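Local coordinates for transcriptional regulator (Actinomyces oris, PDB 5V8C), which is a LytR-Cps2A-Psr family phosphotransferase that mediates glycosylation of a protein anchored to the Gram-positive cell wall, at residues A[168-171]-A[176-179]; A[87-90]-A[96-99]; A[120-125]-A[222-227]; A[136-139]-A[144-147]. All coordinates share one frame; numbering follows the deposited sequence.

Interaction 1: A[168-171]-A[176-179]; sequences HPEI and RWVT
The carbonyl oxygen of I171 is gripped from the opposing strand by two donors of unequal strength. V178 N gives I171 O a hydrogen bond of 2.7 Å, in the carbonyl plane and fairly straight at 164°, and W177 CA adds a weaker CA-H...O contact to it at 3.3 Å. The return bond, I171 N to V178 O at 2.8 Å, completes an antiparallel hydrogen-bonded pair, and V178 O also faces the CA-H of E170. Both members of the pair are beta-branched, which suits an extended backbone; I171 CG2 and V178 CG1 meet loosely on their shared face, 4.5 Å apart.

Longer side chains make the remaining contact. With CG anti to its own carbonyl carbon (chi1 -70°), W177 sends its indole across the I171 end of the partner strand, towards strand 138-140, and CE3 approaches I171 C obliquely at 3.5 Å. The E170 carboxylate stands steeply to this ring, planes 84° apart, with OE1 3.6 Å from W177 CB, while E170 CG runs alongside the T179 methyl CG2. A serine in place of W177 would probably leave the R139 guanidinium without its cation-pi partner and open a gap beside the I171 peptide.

The two segments form a hairpin whose strand 176-178 ends the four-stranded antiparallel sheet; strand 138-140 flanks strand 170-173, joined by backbone hydrogen bonds between R139 and E170, and P169 packs on M180, shortly before helix 182-208.

Interaction 2: A[87-90]-A[96-99]; sequences ATTY and NTVN
T97, on the first turns of helix 94-105, reaches across to T89 and Y90 in the loop that leads into the same helix. Its CB already lies 3.6 Å from T89 OG1. From CB the side chain forks into a hydroxyl and a methyl. The hydroxyl, OG1, stands anti to the carbonyl carbon of T97 (chi1 -52°), a setting that turns it to the loop, and donates a hydrogen bond of 3.2 Å to T89 OG1. The same oxygen sits at the edge of the Y90 ring, near its plane, with Y90 CD1 3.6 Å away. The other branch, methyl CG2, also rests against T89 OG1, and the two threonines meet nearly perpendicular. T89 OG1 in turn bonds L86 O, so a hydroxyl that both accepts and donates is what this place requires.

One residue earlier in the helix, N96 supplies a second link. With CG anti to the backbone N (chi1 -165°), the amide extends to the loop, where ND2 bonds T89 O at 3.0 Å. The amide comes in the carbonyl plane on a lone pair, at a C=O...donor angle of 117°, though T89 O lies slightly out of the amide plane of N96. Y90 and T97 both also pack on L26 of strand 23-28.

Residues 87-90 have helical backbone angles without regular helical bonding. Side chains therefore do part of the fastening: an amide satisfies the T89 carbonyl, and a relay of hydroxyls running from T97 through T89 to L86 O ties the loop to the helix it precedes, with each bond in that relay probably strengthening the next.

Interaction 3: A[120-125]-A[222-227]; sequences FATIID and AGNITL
I123 and I225 make the apolar part of this contact, meeting through their CD1 methyls at 3.9 Å with the side chains nearly perpendicular. I123 and N224 run antiparallel past one another, with I123 CG1 4.1 Å from N224 CB. Both isoleucines pack on I115 of strand 111-115, so a branched, wholly apolar side chain suits each of them.

A second group of contacts sets carbon against oxygen. T122 CG2 lies 3.4 Å from N224 OD1, the two side chains crossing steeply, and I123 CD1 touches the backbone oxygen N224 O at 3.3 Å. With its CG anti to the carbonyl carbon (chi1 -74°), N224 sends the amide across to helix 117-126.

The T122 hydroxyl and the N224 amide nitrogen bond within their own part of the chain: T122 OG1 bonds A118 O in its own helix, and N224 ND2 bonds T220 O near the end of helix 211-223. Replacing N224 by alanine would probably leave T220 O without this amide partner and open a gap beside the T122 methyl. Helix 117-126 is thus joined to the turn between helix 211-223 and strand 226-228 by van der Waals packing, which depends on shape rather than on directional bonds.

Interaction 4: A[136-139]-A[144-147]; sequences EPVR and GLNL
A beta hairpin of strands 138-140 and 145-147 brings V138 opposite L147 at one end of the four-stranded antiparallel sheet, where 145-147 is the outermost strand. V138 and L147 are a hydrogen-bonded pair, but their two bonds differ. L147 N meets V138 O at 2.8 Å, nearly along the C=O axis, with an almost straight N-H...O angle of 169°. V138 N reaches L147 O at 3.1 Å on a lone pair and is more bent, at 136°. P137 lacks an N-H but can stand beside this pair, because V138 supplies the donor to the neighbouring strand and P137 contributes a CA-H to L147 O instead.

Next along, R139 and N146 form a non-hydrogen-bonded pair with CA atoms 4.3 Å apart. Their polar side chains rise on the same face; N146 is exposed, as suits an amide, and the R139 chain, bent at chi2 and chi3, leads its guanidinium away from the hairpin partner to a cation-pi contact with W177 and a long, weak ion pair with E170. The backbone still meets here, for R139 CA makes a bent CA-H...O contact with L145 O.

On the other face V138 and L147 stand abreast, with V138 CG2 4.1 Å from L147 CD1. This is the apolar side of the hairpin: V138 also packs on I171 in strand 170-173, and L145 rests on A162 and L163 of helix 157-165. L145 has CG anti to its backbone N (chi1 171°), which swings the isobutyl group inward until CD2 lies 3.9 Å from V138 CB.

How the interactions relate
Interactions 1 and 4 belong to one four-stranded antiparallel sheet, their centres 9 Å apart. Each is a hairpin, and the inner strands, 138-140 and 170-173, lie next to each other, so the two contacts touch, chiefly where R139 reaches W177 and E170. Interaction 3 lies about 24 Å from interaction 4 between centres and joins a helix to the turn entering strand 226-228 of the seven-stranded mixed sheet. Interaction 2, packed on strand 23-28 of that sheet, is about 21 Å from interaction 3. Along the chain interaction 2 comes first; interactions 4 and 1 follow, both nested in the long loop that interaction 3 closes. The small sheet is thus an insertion between parts of the main one.

Interaction 1: A[168-171]-A[176-179]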
loop_
_atom_site.group_PDB
_atom_site.type_symbol
_atom_site.label_atom_id
_atom_site.label_comp_id
_atom_site.label_asym_id
_atom_site.label_seq_id
_atom_site.Cartn_x
_atom_site.Cartn_y
_atom_site.Cartn_z
ATOM N N HIS A 168 -13.832 -10.569 6.215
ATOM C CA HIS A 168 -14.647 -11.735 5.890
ATOM C C HIS A 168 -15.691 -11.370 4.822
ATOM O O HIS A 168 -16.821 -10.989 5.149
ATOM C CB HIS A 168 -15.286 -12.337 7.156
ATOM C CG HIS A 168 -14.299 -12.622 8.246
ATOM N ND1 HIS A 168 -14.209 -11.813 9.368
ATOM C CD2 HIS A 168 -13.358 -13.593 8.329
ATOM C CE1 HIS A 168 -13.239 -12.330 10.104
ATOM N NE2 HIS A 168 -12.692 -13.399 9.518
ATOM N N PRO A 169 -15.307 -11.415 3.531
ATOM C CA PRO A 169 -16.266 -11.055 2.476
ATOM C C PRO A 169 -17.300 -12.139 2.186
ATOM O O PRO A 169 -16.944 -13.263 1.818
ATOM C CB PRO A 169 -15.376 -10.755 1.268
ATOM C CG PRO A 169 -14.126 -11.515 1.508
ATOM C CD PRO A 169 -14.002 -11.823 2.970
ATOM N N GLU A 170 -18.584 -11.802 2.361
ATOM C CA GLU A 170 -19.683 -12.715 2.052
ATOM C C GLU A 170 -20.010 -12.575 0.578
ATOM O O GLU A 170 -19.993 -11.466 0.033
ATOM C CB GLU A 170 -20.928 -12.407 2.883
ATOM C CG GLU A 170 -20.919 -12.970 4.290
ATOM C CD GLU A 170 -21.954 -12.322 5.186
ATOM O OE1 GLU A 170 -23.166 -12.519 4.935
ATOM O OE2 GLU A 170 -21.556 -11.575 6.110
ATOM N N ILE A 171 -20.293 -13.699 -0.076
ATOM C CA ILE A 171 -20.591 -13.697 -1.497
ATOM C C ILE A 171 -21.847 -14.530 -1.793
ATOM O O ILE A 171 -22.283 -15.298 -0.939
ATOM C CB ILE A 171 -19.326 -14.096 -2.309
ATOM C CG1 ILE A 171 -19.260 -13.330 -3.621
ATOM C CG2 ILE A 171 -19.155 -15.603 -2.499
ATOM C CD1 ILE A 171 -18.277 -12.283 -3.610
ATOM N N ARG A 176 -27.338 -17.903 -1.634
ATOM C CA ARG A 176 -27.046 -17.682 -0.219
ATOM C C ARG A 176 -25.790 -16.876 0.004
ATOM O O ARG A 176 -24.801 -17.049 -0.702
ATOM C CB ARG A 176 -26.928 -19.035 0.527
ATOM C CG ARG A 176 -28.262 -19.693 0.876
ATOM C CD ARG A 176 -28.054 -20.969 1.673
ATOM N NE ARG A 176 -28.686 -22.126 1.036
ATOM C CZ ARG A 176 -28.062 -22.962 0.209
ATOM N NH1 ARG A 176 -26.778 -22.784 -0.081
ATOM N NH2 ARG A 176 -28.717 -23.979 -0.334
ATOM N N TRP A 177 -25.798 -16.047 1.035
ATOM C CA TRP A 177 -24.617 -15.287 1.427
ATOM C C TRP A 177 -23.649 -16.231 2.147
ATOM O O TRP A 177 -23.970 -16.796 3.199
ATOM C CB TRP A 177 -24.999 -14.073 2.281
ATOM C CG TRP A 177 -25.701 -13.008 1.490
ATOM C CD1 TRP A 177 -27.014 -12.646 1.574
ATOM C CD2 TRP A 177 -25.126 -12.197 0.454
ATOM N NE1 TRP A 177 -27.285 -11.632 0.682
ATOM C CE2 TRP A 177 -26.136 -11.318 0.002
ATOM C CE3 TRP A 177 -23.849 -12.124 -0.133
ATOM C CZ2 TRP A 177 -25.909 -10.378 -1.005
ATOM C CZ3 TRP A 177 -23.629 -11.196 -1.135
ATOM C CH2 TRP A 177 -24.646 -10.329 -1.553
ATOM N N VAL A 178 -22.499 -16.467 1.516
ATOM C CA VAL A 178 -21.526 -17.443 1.964
ATOM C C VAL A 178 -20.129 -16.837 2.168
ATOM O O VAL A 178 -19.651 -16.047 1.350
ATOM C CB VAL A 178 -21.554 -18.647 0.982
ATOM C CG1 VAL A 178 -20.202 -18.913 0.331
ATOM C CG2 VAL A 178 -22.107 -19.893 1.654
ATOM N N THR A 179 -19.499 -17.197 3.289
ATOM C CA THR A 179 -18.132 -16.802 3.610
ATOM C C THR A 179 -17.161 -17.818 2.998
ATOM O O THR A 179 -17.518 -18.978 2.768
ATOM C CB THR A 179 -17.927 -16.688 5.130
ATOM O OG1 THR A 179 -18.530 -17.809 5.782
ATOM C CG2 THR A 179 -18.465 -15.383 5.700
#

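Interaction 2: A[87-90]-A[96-99]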
loop_
_atom_site.group_PDB
_atom_site.type_symbol
_atom_site.label_atom_id
_atom_site.label_comp_id
_atom_site.label_asym_id
_atom_site.label_seq_id
_atom_site.Cartn_x
_atom_site.Cartn_y
_atom_site.Cartn_z
ATOM N N ALA A 87 1.566 -6.866 9.057
ATOM C CA ALA A 87 0.508 -6.072 9.684
ATOM C C ALA A 87 0.775 -5.813 11.173
ATOM O O ALA A 87 0.432 -4.753 11.696
ATOM C CB ALA A 87 -0.832 -6.774 9.508
ATOM N N THR A 88 1.398 -6.784 11.835
ATOM C CA THR A 88 1.676 -6.774 13.260
ATOM C C THR A 88 2.898 -5.906 13.598
ATOM O O THR A 88 2.930 -5.319 14.677
ATOM C CB THR A 88 1.735 -8.227 13.753
ATOM O OG1 THR A 88 0.456 -8.533 14.288
ATOM C CG2 THR A 88 2.822 -8.488 14.789
ATOM N N THR A 89 3.859 -5.767 12.667
ATOM C CA THR A 89 5.045 -4.923 12.879
ATOM C C THR A 89 4.707 -3.445 13.179
ATOM O O THR A 89 5.528 -2.750 13.775
ATOM C CB THR A 89 6.031 -5.041 11.707
ATOM O OG1 THR A 89 5.436 -4.459 10.550
ATOM C CG2 THR A 89 6.461 -6.478 11.429
ATOM N N TYR A 90 3.514 -2.969 12.780
ATOM C CA TYR A 90 3.121 -1.576 12.996
ATOM C C TYR A 90 2.768 -1.235 14.454
ATOM O O TYR A 90 2.907 -0.071 14.850
ATOM C CB TYR A 90 1.985 -1.149 12.041
ATOM C CG TYR A 90 1.861 0.357 11.952
ATOM C CD1 TYR A 90 2.883 1.130 11.407
ATOM C CD2 TYR A 90 0.791 1.022 12.543
ATOM C CE1 TYR A 90 2.827 2.518 11.417
ATOM C CE2 TYR A 90 0.720 2.413 12.550
ATOM C CZ TYR A 90 1.741 3.157 11.985
ATOM O OH TYR A 90 1.677 4.527 11.983
ATOM N N ASN A 96 9.318 0.187 13.866
ATOM C CA ASN A 96 9.409 -1.268 13.861
ATOM C C ASN A 96 9.140 -1.850 12.483
ATOM O O ASN A 96 9.846 -2.771 12.080
ATOM C CB ASN A 96 8.489 -1.882 14.901
ATOM C CG ASN A 96 8.820 -3.319 15.179
ATOM O OD1 ASN A 96 9.991 -3.685 15.364
ATOM N ND2 ASN A 96 7.808 -4.172 15.142
ATOM N N THR A 97 8.139 -1.309 11.759
ATOM C CA THR A 97 7.817 -1.713 10.382
ATOM C C THR A 97 8.987 -1.380 9.440
ATOM O O THR A 97 9.384 -2.234 8.645
ATOM C CB THR A 97 6.519 -1.048 9.904
ATOM O OG1 THR A 97 5.498 -1.280 10.870
ATOM C CG2 THR A 97 6.065 -1.560 8.548
ATOM N N VAL A 98 9.545 -0.155 9.552
ATOM C CA VAL A 98 10.700 0.299 8.771
ATOM C C VAL A 98 11.900 -0.650 9.027
ATOM O O VAL A 98 12.536 -1.116 8.077
ATOM C CB VAL A 98 11.022 1.795 9.071
ATOM C CG1 VAL A 98 12.452 2.155 8.698
ATOM C CG2 VAL A 98 10.043 2.724 8.360
ATOM N N ASN A 99 12.143 -0.995 10.302
ATOM C CA ASN A 99 13.217 -1.894 10.691
ATOM C C ASN A 99 12.977 -3.335 10.238
ATOM O O ASN A 99 13.894 -3.952 9.703
ATOM C CB ASN A 99 13.468 -1.810 12.194
ATOM C CG ASN A 99 14.079 -0.500 12.648
ATOM O OD1 ASN A 99 14.477 0.352 11.849
ATOM N ND2 ASN A 99 14.155 -0.305 13.950
#

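Interaction 3: A[120-125]-A[222-227]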
loop_
_atom_site.group_PDB
_atom_site.type_symbol
_atom_site.label_atom_id
_atom_site.label_comp_id
_atom_site.label_asym_id
_atom_site.label_seq_id
_atom_site.Cartn_x
_atom_site.Cartn_y
_atom_site.Cartn_z
ATOM N N PHE A 120 -7.485 8.332 4.551
ATOM C CA PHE A 120 -7.716 7.620 3.290
ATOM C C PHE A 120 -9.061 7.988 2.667
ATOM O O PHE A 120 -9.102 8.353 1.494
ATOM C CB PHE A 120 -7.617 6.097 3.492
ATOM C CG PHE A 120 -7.653 5.276 2.226
ATOM C CD1 PHE A 120 -6.694 5.450 1.235
ATOM C CD2 PHE A 120 -8.634 4.313 2.033
ATOM C CE1 PHE A 120 -6.712 4.671 0.076
ATOM C CE2 PHE A 120 -8.642 3.523 0.883
ATOM C CZ PHE A 120 -7.671 3.696 -0.080
ATOM N N ALA A 121 -10.150 7.937 3.454
ATOM C CA ALA A 121 -11.493 8.282 2.965
ATOM C C ALA A 121 -11.619 9.747 2.505
ATOM O O ALA A 121 -12.291 10.008 1.504
ATOM C CB ALA A 121 -12.544 7.954 4.017
ATOM N N THR A 122 -10.942 10.690 3.215
ATOM C CA THR A 122 -10.911 12.122 2.875
ATOM C C THR A 122 -10.192 12.321 1.527
ATOM O O THR A 122 -10.713 13.002 0.643
ATOM C CB THR A 122 -10.258 12.932 4.013
ATOM O OG1 THR A 122 -11.055 12.825 5.191
ATOM C CG2 THR A 122 -10.081 14.393 3.667
ATOM N N ILE A 123 -9.012 11.688 1.374
ATOM C CA ILE A 123 -8.185 11.741 0.169
ATOM C C ILE A 123 -8.963 11.214 -1.047
ATOM O O ILE A 123 -8.963 11.852 -2.098
ATOM C CB ILE A 123 -6.852 10.973 0.389
ATOM C CG1 ILE A 123 -5.904 11.749 1.328
ATOM C CG2 ILE A 123 -6.170 10.636 -0.943
ATOM C CD1 ILE A 123 -4.627 10.959 1.740
ATOM N N ILE A 124 -9.651 10.084 -0.889
ATOM C CA ILE A 124 -10.405 9.475 -1.977
ATOM C C ILE A 124 -11.595 10.326 -2.360
ATOM O O ILE A 124 -11.876 10.471 -3.547
ATOM C CB ILE A 124 -10.761 8.007 -1.641
ATOM C CG1 ILE A 124 -9.478 7.158 -1.675
ATOM C CG2 ILE A 124 -11.859 7.432 -2.578
ATOM C CD1 ILE A 124 -9.703 5.730 -1.759
ATOM N N ASP A 125 -12.266 10.930 -1.369
ATOM C CA ASP A 125 -13.402 11.799 -1.652
ATOM C C ASP A 125 -12.966 13.142 -2.243
ATOM O O ASP A 125 -13.729 13.743 -2.997
ATOM C CB ASP A 125 -14.309 11.952 -0.428
ATOM C CG ASP A 125 -15.304 10.804 -0.302
ATOM O OD1 ASP A 125 -15.541 10.102 -1.319
ATOM O OD2 ASP A 125 -15.842 10.604 0.808
ATOM N N ALA A 222 -1.748 17.054 1.843
ATOM C CA ALA A 222 -0.737 17.395 2.842
ATOM C C ALA A 222 -1.296 17.351 4.263
ATOM O O ALA A 222 -0.613 16.906 5.174
ATOM C CB ALA A 222 -0.148 18.771 2.549
ATOM N N GLY A 223 -2.544 17.773 4.430
ATOM C CA GLY A 223 -3.200 17.790 5.732
ATOM C C GLY A 223 -3.798 16.465 6.166
ATOM O O GLY A 223 -4.273 16.357 7.294
ATOM N N ASN A 224 -3.811 15.456 5.278
ATOM C CA ASN A 224 -4.375 14.137 5.583
ATOM C C ASN A 224 -3.348 13.045 5.355
ATOM O O ASN A 224 -3.657 12.015 4.763
ATOM C CB ASN A 224 -5.644 13.880 4.763
ATOM C CG ASN A 224 -6.831 14.665 5.251
ATOM O OD1 ASN A 224 -7.675 14.165 6.008
ATOM N ND2 ASN A 224 -6.908 15.923 4.847
ATOM N N ILE A 225 -2.116 13.289 5.839
ATOM C CA ILE A 225 -0.938 12.448 5.666
ATOM C C ILE A 225 0.014 12.647 6.831
ATOM O O ILE A 225 0.137 13.754 7.362
ATOM C CB ILE A 225 -0.259 12.839 4.306
ATOM C CG1 ILE A 225 -0.842 12.047 3.109
ATOM C CG2 ILE A 225 1.288 12.802 4.304
ATOM C CD1 ILE A 225 -1.078 10.664 3.323
ATOM N N THR A 226 0.737 11.581 7.182
ATOM C CA THR A 226 1.802 11.628 8.165
ATOM C C THR A 226 3.100 11.307 7.417
ATOM O O THR A 226 3.134 10.376 6.614
ATOM C CB THR A 226 1.486 10.708 9.349
ATOM O OG1 THR A 226 0.209 11.061 9.878
ATOM C CG2 THR A 226 2.527 10.794 10.447
ATOM N N LEU A 227 4.129 12.143 7.613
ATOM C CA LEU A 227 5.444 12.026 6.983
ATOM C C LEU A 227 6.519 11.902 8.047
ATOM O O LEU A 227 6.398 12.523 9.110
ATOM C CB LEU A 227 5.765 13.295 6.165
ATOM C CG LEU A 227 5.021 13.533 4.862
ATOM C CD1 LEU A 227 5.461 14.844 4.233
ATOM C CD2 LEU A 227 5.200 12.368 3.885
#

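Interaction 4: A[136-139]-A[144-147]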
loop_
_atom_site.group_PDB
_atom_site.type_symbol
_atom_site.label_atom_id
_atom_site.label_comp_id
_atom_site.label_asym_id
_atom_site.label_seq_id
_atom_site.Cartn_x
_atom_site.Cartn_y
_atom_site.Cartn_z
ATOM N N GLU A 136 -18.818 -9.234 -8.829
ATOM C CA GLU A 136 -20.044 -9.865 -8.333
ATOM C C GLU A 136 -20.538 -9.099 -7.116
ATOM O O GLU A 136 -19.702 -8.527 -6.428
ATOM C CB GLU A 136 -19.685 -11.279 -7.855
ATOM C CG GLU A 136 -20.524 -12.385 -8.444
ATOM C CD GLU A 136 -20.144 -13.746 -7.895
ATOM O OE1 GLU A 136 -19.451 -13.796 -6.850
ATOM O OE2 GLU A 136 -20.533 -14.763 -8.515
ATOM N N PRO A 137 -21.830 -9.190 -6.721
ATOM C CA PRO A 137 -22.247 -8.532 -5.472
ATOM C C PRO A 137 -21.454 -9.055 -4.274
ATOM O O PRO A 137 -21.235 -10.260 -4.161
ATOM C CB PRO A 137 -23.732 -8.880 -5.369
ATOM C CG PRO A 137 -24.145 -9.197 -6.767
ATOM C CD PRO A 137 -22.971 -9.854 -7.381
ATOM N N VAL A 138 -20.923 -8.140 -3.455
ATOM C CA VAL A 138 -20.128 -8.449 -2.264
ATOM C C VAL A 138 -20.731 -7.737 -1.079
ATOM O O VAL A 138 -21.190 -6.612 -1.215
ATOM C CB VAL A 138 -18.639 -8.007 -2.367
ATOM C CG1 VAL A 138 -17.688 -9.140 -2.010
ATOM C CG2 VAL A 138 -18.294 -7.352 -3.704
ATOM N N ARG A 139 -20.569 -8.307 0.106
ATOM C CA ARG A 139 -20.963 -7.649 1.350
ATOM C C ARG A 139 -20.006 -8.035 2.473
ATOM O O ARG A 139 -19.273 -9.026 2.363
ATOM C CB ARG A 139 -22.436 -7.924 1.734
ATOM C CG ARG A 139 -22.750 -9.396 1.914
ATOM C CD ARG A 139 -23.717 -9.654 3.041
ATOM N NE ARG A 139 -25.076 -9.254 2.685
ATOM C CZ ARG A 139 -26.173 -9.809 3.190
ATOM N NH1 ARG A 139 -26.081 -10.809 4.062
ATOM N NH2 ARG A 139 -27.372 -9.381 2.813
ATOM N N GLY A 144 -18.728 -2.971 6.670
ATOM C CA GLY A 144 -19.915 -2.266 6.196
ATOM C C GLY A 144 -19.978 -2.164 4.681
ATOM O O GLY A 144 -20.570 -1.221 4.150
ATOM N N LEU A 145 -19.350 -3.124 3.973
ATOM C CA LEU A 145 -19.324 -3.167 2.511
ATOM C C LEU A 145 -20.600 -3.814 1.971
ATOM O O LEU A 145 -21.003 -4.878 2.440
ATOM C CB LEU A 145 -18.074 -3.941 2.032
ATOM C CG LEU A 145 -17.958 -4.276 0.544
ATOM C CD1 LEU A 145 -17.306 -3.141 -0.231
ATOM C CD2 LEU A 145 -17.171 -5.553 0.339
ATOM N N ASN A 146 -21.250 -3.161 1.006
ATOM C CA ASN A 146 -22.415 -3.721 0.347
ATOM C C ASN A 146 -22.486 -3.245 -1.091
ATOM O O ASN A 146 -22.940 -2.134 -1.356
ATOM C CB ASN A 146 -23.731 -3.465 1.119
ATOM C CG ASN A 146 -24.954 -4.126 0.493
ATOM O OD1 ASN A 146 -24.868 -5.122 -0.240
ATOM N ND2 ASN A 146 -26.124 -3.570 0.745
ATOM N N LEU A 147 -22.001 -4.079 -2.019
ATOM C CA LEU A 147 -22.037 -3.772 -3.444
ATOM C C LEU A 147 -23.077 -4.676 -4.076
ATOM O O LEU A 147 -22.871 -5.885 -4.154
ATOM C CB LEU A 147 -20.641 -3.919 -4.082
ATOM C CG LEU A 147 -19.541 -3.010 -3.491
ATOM C CD1 LEU A 147 -18.183 -3.307 -4.109
ATOM C CD2 LEU A 147 -19.879 -1.538 -3.664
#